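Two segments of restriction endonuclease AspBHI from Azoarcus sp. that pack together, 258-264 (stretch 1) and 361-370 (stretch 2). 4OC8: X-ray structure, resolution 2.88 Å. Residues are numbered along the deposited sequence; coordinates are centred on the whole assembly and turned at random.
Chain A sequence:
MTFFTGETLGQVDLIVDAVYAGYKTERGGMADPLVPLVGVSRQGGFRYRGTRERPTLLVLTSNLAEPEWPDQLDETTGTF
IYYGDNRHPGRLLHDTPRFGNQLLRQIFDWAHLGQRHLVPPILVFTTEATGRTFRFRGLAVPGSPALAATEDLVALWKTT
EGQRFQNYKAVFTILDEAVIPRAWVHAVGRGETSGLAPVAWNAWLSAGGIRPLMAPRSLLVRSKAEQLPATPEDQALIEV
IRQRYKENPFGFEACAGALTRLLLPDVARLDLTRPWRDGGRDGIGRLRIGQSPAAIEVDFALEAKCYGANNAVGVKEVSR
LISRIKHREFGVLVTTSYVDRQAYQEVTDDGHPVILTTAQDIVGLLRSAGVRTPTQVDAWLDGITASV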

# COMPACT_ATOMS: atom_id res chain seq x y z
N ALA A 258 14.38 3.44 -7.79
CA ALA A 258 14.91 3.18 -6.46
C ALA A 258 14.11 3.99 -5.44
O ALA A 258 13.62 3.45 -4.44
CB ALA A 258 16.38 3.51 -6.40
N LEU A 259 13.93 5.27 -5.74
CA LEU A 259 13.19 6.16 -4.85
C LEU A 259 11.78 5.63 -4.67
O LEU A 259 11.24 5.64 -3.56
CB LEU A 259 13.18 7.58 -5.41
CG LEU A 259 14.50 8.35 -5.25
CD1 LEU A 259 14.50 9.60 -6.12
CD2 LEU A 259 14.71 8.71 -3.79
N THR A 260 11.20 5.11 -5.76
CA THR A 260 9.86 4.57 -5.70
C THR A 260 9.81 3.44 -4.68
O THR A 260 8.91 3.40 -3.84
CB THR A 260 9.36 4.13 -7.09
OG1 THR A 260 9.02 5.29 -7.86
CG2 THR A 260 8.14 3.23 -6.98
N ARG A 261 10.81 2.56 -4.71
CA ARG A 261 10.81 1.42 -3.80
C ARG A 261 10.82 1.90 -2.35
O ARG A 261 10.32 1.20 -1.47
CB ARG A 261 11.99 0.49 -4.08
CG ARG A 261 11.78 -0.44 -5.25
CD ARG A 261 12.99 -1.31 -5.49
NE ARG A 261 12.84 -2.20 -6.63
CZ ARG A 261 13.83 -2.95 -7.12
NH1 ARG A 261 15.03 -2.90 -6.57
NH2 ARG A 261 13.62 -3.74 -8.17
N LEU A 262 11.37 3.08 -2.11
CA LEU A 262 11.45 3.61 -0.75
C LEU A 262 10.10 4.20 -0.39
O LEU A 262 9.64 4.07 0.74
CB LEU A 262 12.53 4.69 -0.67
CG LEU A 262 13.98 4.23 -0.62
CD1 LEU A 262 14.95 5.42 -0.66
CD2 LEU A 262 14.23 3.38 0.61
N LEU A 263 9.47 4.84 -1.37
CA LEU A 263 8.20 5.53 -1.16
C LEU A 263 7.03 4.58 -0.95
O LEU A 263 6.09 4.92 -0.21
CB LEU A 263 7.91 6.46 -2.35
CG LEU A 263 6.62 7.29 -2.26
CD1 LEU A 263 6.83 8.52 -1.40
CD2 LEU A 263 6.05 7.67 -3.63
N LEU A 264 7.11 3.39 -1.57
CA LEU A 264 5.95 2.50 -1.75
C LEU A 264 5.97 1.22 -0.93
O LEU A 264 7.04 0.64 -0.70
CB LEU A 264 5.76 2.19 -3.27
CG LEU A 264 5.32 3.41 -4.05
CD1 LEU A 264 4.83 3.19 -5.48
CD2 LEU A 264 4.24 4.05 -3.25
N ASP A 361 10.35 15.90 -1.50
CA ASP A 361 10.02 14.51 -1.25
C ASP A 361 11.23 13.60 -1.46
O ASP A 361 11.47 12.68 -0.67
CB ASP A 361 8.85 14.08 -2.14
CG ASP A 361 7.57 14.83 -1.80
OD1 ASP A 361 7.37 15.16 -0.61
OD2 ASP A 361 6.76 15.09 -2.72
N ILE A 362 12.01 13.88 -2.49
CA ILE A 362 13.24 13.14 -2.72
C ILE A 362 14.20 13.34 -1.55
O ILE A 362 14.86 12.40 -1.10
CB ILE A 362 13.92 13.55 -4.05
CG1 ILE A 362 13.02 13.21 -5.23
CG2 ILE A 362 15.27 12.86 -4.20
CD1 ILE A 362 13.62 13.54 -6.57
N VAL A 363 14.26 14.57 -1.04
CA VAL A 363 15.10 14.86 0.11
C VAL A 363 14.69 14.03 1.33
O VAL A 363 15.54 13.46 2.02
CB VAL A 363 15.06 16.35 0.46
CG1 VAL A 363 15.81 16.61 1.75
CG2 VAL A 363 15.65 17.16 -0.67
N GLY A 364 13.38 13.97 1.58
CA GLY A 364 12.86 13.19 2.70
C GLY A 364 13.15 11.71 2.57
O GLY A 364 13.64 11.06 3.51
N LEU A 365 12.86 11.16 1.39
CA LEU A 365 13.13 9.76 1.10
C LEU A 365 14.62 9.44 1.28
O LEU A 365 14.97 8.37 1.79
CB LEU A 365 12.69 9.41 -0.32
CG LEU A 365 11.19 9.47 -0.63
CD1 LEU A 365 10.94 9.47 -2.13
CD2 LEU A 365 10.48 8.30 0.03
N LEU A 366 15.49 10.35 0.86
CA LEU A 366 16.92 10.16 1.04
C LEU A 366 17.29 10.19 2.51
O LEU A 366 18.13 9.40 2.96
CB LEU A 366 17.73 11.21 0.26
CG LEU A 366 17.84 11.08 -1.26
CD1 LEU A 366 18.67 12.21 -1.83
CD2 LEU A 366 18.42 9.73 -1.68
N ARG A 367 16.67 11.09 3.27
CA ARG A 367 16.86 11.14 4.72
C ARG A 367 16.54 9.79 5.36
O ARG A 367 17.33 9.26 6.13
CB ARG A 367 16.02 12.24 5.37
CG ARG A 367 16.58 13.65 5.17
CD ARG A 367 16.17 14.58 6.30
NE ARG A 367 14.85 15.17 6.12
CZ ARG A 367 14.63 16.41 5.69
NH1 ARG A 367 15.66 17.20 5.39
NH2 ARG A 367 13.39 16.87 5.55
N SER A 368 15.37 9.24 5.02
CA SER A 368 15.00 7.93 5.54
C SER A 368 16.02 6.84 5.16
O SER A 368 16.24 5.90 5.92
CB SER A 368 13.61 7.52 5.05
OG SER A 368 13.69 6.82 3.82
N ALA A 369 16.65 6.99 4.00
CA ALA A 369 17.65 6.03 3.56
C ALA A 369 19.01 6.29 4.20
O ALA A 369 19.98 5.57 3.94
CB ALA A 369 17.77 6.04 2.05
N GLY A 370 19.07 7.32 5.04
CA GLY A 370 20.30 7.64 5.75
C GLY A 370 21.32 8.39 4.91
O GLY A 370 22.53 8.23 5.09

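Two helices, 258-263 and 361-368, cross at 73° with their axes 10.0 Å apart at closest approach. No hydrogen bond joins the two stretches. What holds them is the fit of aliphatic side chains, which buries 344 Å² in all, both sides counted.

The contact centres on L365. It points toward the first helix and has the largest covered area of any residue here, 95 Å². CA of L365 and CA of L262 are 6.6 Å apart. The L365 side chain is the main bump, and the hollow that takes it lies among L259, L262 and L263. CD2 of L365 enters deepest. CD2 of L365 lies 3.8 Å from CA of L263, 3.9 Å from CD1 of L263 and 4.2 Å from CB of L262. The methyl therefore reaches the backbone of the first helix as well as its side chains.

L259 fills the complementary hollow on the second helix. Its CA-to-CB bond points sideways, but chi1 m and chi2 t bring the end of the side chain nearer. CD1 of L259 meets CG2 of I362 at 3.9 Å. CD2 of L259 lies 4.1 Å from CB of L365 and 4.4 Å from CD2 of L366. The forked end of leucine suits this place: both methyls lie against CG2 of I362, and CD2 also reaches L365 and L366. I362 offers a beta-branch methyl held close to its own backbone, while L366 reaches in with the end of its chain.

L262 points toward the second helix and packs further along it. CD1 of L262 sits 3.8 Å from O of L365 and 4.0 Å from CB of A369. The small A369 side chain gives this methyl a low surface to rest on. The carbonyl of L365 is not left without partners: OG of S368 donates a hydrogen bond to O of L365 at 2.9 Å, and N of A369 bonds to the same O at 3.1 Å. S368 thus keeps its hydroxyl satisfied within its own helix, at the border of the leucine cluster.

The helix runs to S368, and the chain leaves it through a Schellman motif, with G370 the first residue to leave helical phi/psi. G370 has positive phi, which favours glycine, and N of G370 bonds to O of R367 at 2.8 Å.

The other polar side chains take little or no part. T260 points away, R261 and R367 are out of reach, and D361 OD2 is hydrogen-bonded elsewhere in the structure. V363 also points away and is buried without touching the first stretch.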